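Local coordinates for protein bacteriocin (Pseudomonas syringae pv. tomato, PDB 4FZL) that kills competing bacteria, probably by entering the periplasm and cleaving the peptidoglycan precursor lipid II as a calcium-binding colicin M-like phosphatase, at residues Leu11-Gly14 / Asp15-Ser19; Gly209-Leu212 / Thr213-Ser217; Val89-Gly93 / Leu94-Phe98. All coordinates share one frame; numbering follows the deposited sequence.

How the interactions relate
From the N terminus, interaction 1 comes first: 11-14 and 15-19 join helix 5-12 to the short helix 14-17. Interaction 3 follows at 89-98, where the loop after helix 59-70 turns into helix 96-106, and interaction 2 comes last and spans helix 210-216. Each closes just one local turn or so of chain, and the three run in series without nesting or crossing. Interactions 1 and 3 touch: Met95 CE packs 3.7 Å from Cys18 SG, and Leu94 covers the backbone around Ser19. Interaction 2 stays apart, its nearest atoms about 6 Å from interaction 3 and about 10 Å from interaction 1, but helix 22-33 packs against side chains of all three.

Interaction 1: residues Leu11-Gly14 / Asp15-Ser19; sequences LLQG and DLYCS
Gln13 lays its aliphatic part against the ring of Tyr17, with CB 3.6 Å from Tyr17 CD2. Its CG stands beside the backbone N (chi1 -62°) and the chain bends at chi2, which carries the amide along the ring to the phenol end. There the amide and ring planes are 58° apart, and a water accompanies the pair: it is 2.7 Å from Tyr17 OH and gives at most a weak bond to Gln13 OE1. The other end of the amide, NE2, lies 3.9 Å from Leu16 CD1. A long, flexible glutamine suits this place because its methylenes pack on the ring while its polar end stays near water. Phe46 meets the buried Tyr17 ring edge-to-face, and Tyr63 of helix 59-70 also touches it. Asp15 OD1 forms a salt bridge with Arg60 of that helix. Beneath the side chains, Tyr17 N bonds to Gln13 O (2.9 Å, 170° at the hydrogen), and Cys18 N to Gly14 O. A second water links Leu12 O to Asp15 N. Helix 14-17 ends in an inverse gamma turn centred on Cys18; at its start, the break from helix 5-12, another water joins Leu12 O to Leu16 N, replacing an unbroken helix's i to i+4 bond.

Interaction 2: residues Gly209-Leu212 / Thr213-Ser217; sequences GENL and TSLLS
Gly209 and Thr213 begin the series of i to i+4 backbone bonds that winds 209-212 onto 213-217 as helix 210-216. Thr213 N bonds to Gly209 O at 3.0 Å, and the same step repeats from Ser214 N to Glu210 O, Leu215 N to Asn211 O and Leu216 N to Leu212 O. Gly209, at the N-cap position, has a positive phi of 90°; there a side chain would press on the carbonyl of the residue before, so glycine suits the break after helix 205-208. Its carbonyl oxygen is gripped twice, since Thr213 OG1 also donates to it at 2.6 Å, from the face opposite to that used by Thr213 N. The hydroxyl gets there because OG1 stands beside its own backbone N (chi1 -55°), with the methyl CG2 anti to that N. The hydroxyl proton is thus spent on the N-cap carbonyl. Leu212 and Leu216, one turn apart, lie side by side and point the same way, Leu212 CD1 being 4.1 Å from Leu216 CD2. Leu212 faces Phe26 and Ala30 of helix 22-33, while Leu216 meets Phe35, Pro201 and Leu208. At the flank, Asn211 crosses Leu215 with ND2 3.5 Å from the methyl CD1, and Arg31 touches the asparagine. The more exposed side carries Glu210 and Ser214, polar residues fit for solvent. Ser217 OG closes the far end with a 2.6 Å bond to Ser214 O. Together these features describe a short amphipathic alpha-helix, opened by a glycine N-cap and packed through its leucines on the helical part of this colicin M-like protein.

Interaction 3: residues Val89-Gly93 / Leu94-Phe98; sequences VLSGG and LMTPF
Thr96 sets its hydroxyl beside its own backbone N (chi1 -80°) and its methyl anti to it, which aims OG1 back at the loop and CG2 at Leu90. Gly92 N donates to that OG1 at 2.8 Å, with a bent angle of 130° at the hydrogen. Ser91 has OG between its backbone N and carbonyl carbon (chi1 88°), placing it to accept from Gly93 N at 2.9 Å. The two hydroxyls share a partner: each is hydrogen-bonded to Asp50 OD1 of helix 37-54, so one carboxylate fastens both the loop and the start of helix 96-106. The methyl of Thr96 serves the apolar side, CG2 resting 4.0 Å from Leu90 CB as the two side chains cross at about a right angle. Leu90, buried, also touches Thr164 and Phe114, with its side chain about 11 Å from the bound calcium ion. Gly92, with a positive phi, makes a bend where a side chain would crowd the preceding carbonyl. Then Thr96 N bonds to Gly93 O at 3.0 Å, closing the type I turn. Pro97, lacking an N-H, fits the first turn of a helix. An ST turn at Ser91 followed by that type I turn, Gly93 to Thr96, thus leads into helix 96-106.

Interaction 1: residues Leu11-Gly14 / Asp15-Ser19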
# COMPACT_ATOMS: atom_id res chain seq x y z
N LEU A 11 -5.45 -18.56 -13.99
CA LEU A 11 -6.59 -19.12 -13.29
C LEU A 11 -6.16 -20.28 -12.43
O LEU A 11 -6.59 -20.34 -11.31
CB LEU A 11 -7.69 -19.56 -14.24
CG LEU A 11 -8.39 -18.33 -14.86
CD1 LEU A 11 -9.41 -18.77 -15.93
CD2 LEU A 11 -9.19 -17.61 -13.74
N LEU A 12 -5.27 -21.14 -12.93
CA LEU A 12 -4.72 -22.25 -12.12
C LEU A 12 -4.00 -21.77 -10.84
O LEU A 12 -4.10 -22.44 -9.78
CB LEU A 12 -3.73 -23.12 -12.91
CG LEU A 12 -4.35 -24.15 -13.86
CD1 LEU A 12 -3.29 -24.78 -14.76
CD2 LEU A 12 -5.09 -25.27 -13.14
N GLN A 13 -3.32 -20.62 -10.93
CA GLN A 13 -2.55 -20.09 -9.82
C GLN A 13 -3.39 -19.19 -8.89
O GLN A 13 -2.88 -18.66 -7.91
CB GLN A 13 -1.47 -19.26 -10.37
CG GLN A 13 -0.41 -19.91 -11.26
CD GLN A 13 0.82 -20.32 -10.51
OE1 GLN A 13 1.90 -19.66 -10.63
NE2 GLN A 13 0.66 -21.31 -9.66
N GLY A 14 -4.69 -19.03 -9.15
CA GLY A 14 -5.51 -18.16 -8.30
C GLY A 14 -5.55 -18.53 -6.82
O GLY A 14 -5.49 -17.61 -5.96
N ASP A 15 -5.63 -19.82 -6.50
CA ASP A 15 -5.72 -20.27 -5.10
C ASP A 15 -4.45 -19.86 -4.34
O ASP A 15 -4.46 -19.50 -3.14
CB ASP A 15 -5.96 -21.78 -5.05
CG ASP A 15 -7.43 -22.20 -5.25
OD1 ASP A 15 -8.37 -21.34 -5.26
OD2 ASP A 15 -7.63 -23.41 -5.46
N LEU A 16 -3.31 -19.95 -5.02
CA LEU A 16 -2.04 -19.59 -4.40
C LEU A 16 -1.82 -18.08 -4.37
O LEU A 16 -1.36 -17.56 -3.34
CB LEU A 16 -0.88 -20.24 -5.19
CG LEU A 16 -0.69 -21.76 -4.98
CD1 LEU A 16 0.32 -22.32 -5.96
CD2 LEU A 16 -0.34 -22.11 -3.49
N TYR A 17 -2.05 -17.31 -5.47
CA TYR A 17 -1.74 -15.90 -5.46
C TYR A 17 -2.71 -15.14 -4.60
O TYR A 17 -2.33 -14.20 -3.97
CB TYR A 17 -1.81 -15.36 -6.88
CG TYR A 17 -0.69 -15.73 -7.80
CD1 TYR A 17 0.61 -15.77 -7.32
CD2 TYR A 17 -0.88 -15.88 -9.15
CE1 TYR A 17 1.69 -15.95 -8.15
CE2 TYR A 17 0.23 -16.04 -9.99
CZ TYR A 17 1.50 -16.05 -9.48
OH TYR A 17 2.60 -16.21 -10.32
N CYS A 18 -3.97 -15.53 -4.54
CA CYS A 18 -4.97 -14.84 -3.70
C CYS A 18 -5.01 -15.52 -2.31
O CYS A 18 -6.03 -16.07 -1.86
CB CYS A 18 -6.37 -14.85 -4.34
SG CYS A 18 -6.34 -13.83 -5.85
N SER A 19 -3.85 -15.61 -1.70
CA SER A 19 -3.67 -16.22 -0.42
C SER A 19 -2.37 -15.67 0.21
O SER A 19 -1.63 -14.94 -0.43
CB SER A 19 -3.60 -17.75 -0.54
OG SER A 19 -2.28 -18.15 -0.92
O HOH W 1 -3.34 -21.93 -7.12
O HOH W 2 -6.67 -21.81 -8.47
O HOH W 3 1.96 -17.17 -12.81

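Interaction 2: residues Gly209-Leu212 / Thr213-Ser217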
# COMPACT_ATOMS: atom_id res chain seq x y z
N GLY A 209 13.50 -10.83 -1.95
CA GLY A 209 14.41 -11.96 -1.89
C GLY A 209 15.54 -11.79 -2.92
O GLY A 209 15.51 -10.92 -3.80
N GLU A 210 16.54 -12.67 -2.82
CA GLU A 210 17.75 -12.52 -3.62
C GLU A 210 17.56 -12.62 -5.12
O GLU A 210 17.94 -11.75 -5.90
CB GLU A 210 18.84 -13.52 -3.14
CG GLU A 210 20.08 -13.58 -3.99
CD GLU A 210 19.94 -14.50 -5.21
OE1 GLU A 210 19.31 -15.61 -5.10
OE2 GLU A 210 20.48 -14.14 -6.29
N ASN A 211 16.80 -13.62 -5.49
CA ASN A 211 16.64 -13.91 -6.92
C ASN A 211 15.79 -12.91 -7.64
O ASN A 211 16.18 -12.34 -8.69
CB ASN A 211 16.09 -15.31 -7.10
CG ASN A 211 15.92 -15.70 -8.56
OD1 ASN A 211 16.90 -15.97 -9.25
ND2 ASN A 211 14.67 -15.73 -9.03
N LEU A 212 14.66 -12.58 -7.03
CA LEU A 212 13.79 -11.61 -7.65
C LEU A 212 14.42 -10.24 -7.70
O LEU A 212 14.32 -9.53 -8.72
CB LEU A 212 12.39 -11.70 -7.01
CG LEU A 212 11.29 -10.79 -7.56
CD1 LEU A 212 11.06 -10.99 -9.08
CD2 LEU A 212 10.04 -11.03 -6.67
N THR A 213 15.12 -9.87 -6.63
CA THR A 213 15.79 -8.54 -6.63
C THR A 213 16.80 -8.52 -7.77
O THR A 213 16.88 -7.54 -8.55
CB THR A 213 16.46 -8.25 -5.30
OG1 THR A 213 15.47 -8.37 -4.26
CG2 THR A 213 17.25 -6.88 -5.34
N SER A 214 17.53 -9.61 -7.93
CA SER A 214 18.49 -9.69 -9.01
C SER A 214 17.84 -9.50 -10.43
O SER A 214 18.33 -8.79 -11.31
CB SER A 214 19.27 -11.01 -8.96
OG SER A 214 20.15 -11.10 -10.08
N LEU A 215 16.74 -10.19 -10.61
CA LEU A 215 15.99 -10.17 -11.89
C LEU A 215 15.44 -8.76 -12.18
O LEU A 215 15.44 -8.27 -13.29
CB LEU A 215 14.84 -11.18 -11.85
CG LEU A 215 15.23 -12.67 -11.94
CD1 LEU A 215 14.02 -13.54 -11.68
CD2 LEU A 215 15.95 -12.91 -13.33
N LEU A 216 15.00 -8.09 -11.15
CA LEU A 216 14.38 -6.80 -11.35
C LEU A 216 15.44 -5.67 -11.44
O LEU A 216 15.17 -4.54 -11.85
CB LEU A 216 13.44 -6.52 -10.19
CG LEU A 216 11.99 -6.55 -10.44
CD1 LEU A 216 11.54 -7.51 -11.50
CD2 LEU A 216 11.48 -6.88 -9.07
N SER A 217 16.66 -5.98 -11.05
CA SER A 217 17.72 -4.96 -11.06
C SER A 217 17.97 -4.52 -12.52
O SER A 217 18.50 -3.46 -12.76
CB SER A 217 19.01 -5.51 -10.45
OG SER A 217 19.56 -6.55 -11.28

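Interaction 3: residues Val89-Gly93 / Leu94-Phe98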
# COMPACT_ATOMS: atom_id res chain seq x y z
N VAL A 89 -4.99 3.60 -7.39
CA VAL A 89 -5.37 3.64 -6.01
C VAL A 89 -5.00 2.29 -5.41
O VAL A 89 -5.42 1.23 -5.88
CB VAL A 89 -6.89 3.86 -5.85
CG1 VAL A 89 -7.25 3.93 -4.35
CG2 VAL A 89 -7.33 5.15 -6.59
N LEU A 90 -4.37 2.35 -4.27
CA LEU A 90 -4.01 1.20 -3.46
C LEU A 90 -5.13 0.83 -2.46
O LEU A 90 -5.64 1.62 -1.72
CB LEU A 90 -2.73 1.40 -2.68
CG LEU A 90 -1.46 1.74 -3.49
CD1 LEU A 90 -0.19 2.15 -2.71
CD2 LEU A 90 -1.14 0.59 -4.44
N SER A 91 -5.50 -0.44 -2.48
CA SER A 91 -6.52 -0.86 -1.62
C SER A 91 -6.22 -1.10 -0.14
O SER A 91 -7.17 -1.14 0.66
CB SER A 91 -7.09 -2.16 -2.22
OG SER A 91 -6.41 -3.34 -1.80
N GLY A 92 -4.97 -1.36 0.17
CA GLY A 92 -4.59 -1.82 1.48
C GLY A 92 -4.73 -3.32 1.70
O GLY A 92 -4.45 -3.83 2.80
N GLY A 93 -5.12 -4.02 0.65
CA GLY A 93 -5.26 -5.43 0.70
C GLY A 93 -3.99 -6.24 0.38
O GLY A 93 -2.93 -5.69 0.24
N LEU A 94 -4.18 -7.56 0.23
CA LEU A 94 -3.13 -8.55 0.01
C LEU A 94 -2.13 -8.11 -1.09
O LEU A 94 -0.86 -8.22 -0.95
CB LEU A 94 -3.77 -9.84 -0.48
CG LEU A 94 -2.91 -11.05 -0.74
CD1 LEU A 94 -2.02 -11.33 0.47
CD2 LEU A 94 -3.86 -12.21 -1.06
N MET A 95 -2.69 -7.58 -2.19
CA MET A 95 -1.88 -7.29 -3.37
C MET A 95 -1.37 -5.88 -3.44
O MET A 95 -0.73 -5.47 -4.44
CB MET A 95 -2.59 -7.71 -4.66
CG MET A 95 -2.55 -9.28 -4.80
SD MET A 95 -3.57 -9.82 -6.16
CE MET A 95 -3.45 -11.59 -6.03
N THR A 96 -1.62 -5.10 -2.43
CA THR A 96 -1.18 -3.70 -2.42
C THR A 96 0.35 -3.53 -2.63
O THR A 96 0.78 -2.72 -3.47
CB THR A 96 -1.70 -2.96 -1.20
OG1 THR A 96 -3.04 -2.59 -1.44
CG2 THR A 96 -0.89 -1.63 -0.93
N PRO A 97 1.19 -4.31 -1.92
CA PRO A 97 2.64 -4.06 -2.16
C PRO A 97 3.02 -4.43 -3.61
O PRO A 97 3.95 -3.89 -4.17
CB PRO A 97 3.36 -4.96 -1.16
CG PRO A 97 2.31 -5.61 -0.37
CD PRO A 97 0.95 -5.13 -0.73
N PHE A 98 2.32 -5.42 -4.20
CA PHE A 98 2.58 -5.77 -5.60
C PHE A 98 2.13 -4.67 -6.54
O PHE A 98 2.70 -4.43 -7.60
CB PHE A 98 1.91 -7.07 -5.97
CG PHE A 98 2.51 -8.26 -5.27
CD1 PHE A 98 3.66 -8.85 -5.73
CD2 PHE A 98 1.92 -8.76 -4.12
CE1 PHE A 98 4.20 -9.98 -5.05
CE2 PHE A 98 2.46 -9.87 -3.44
CZ PHE A 98 3.63 -10.45 -3.91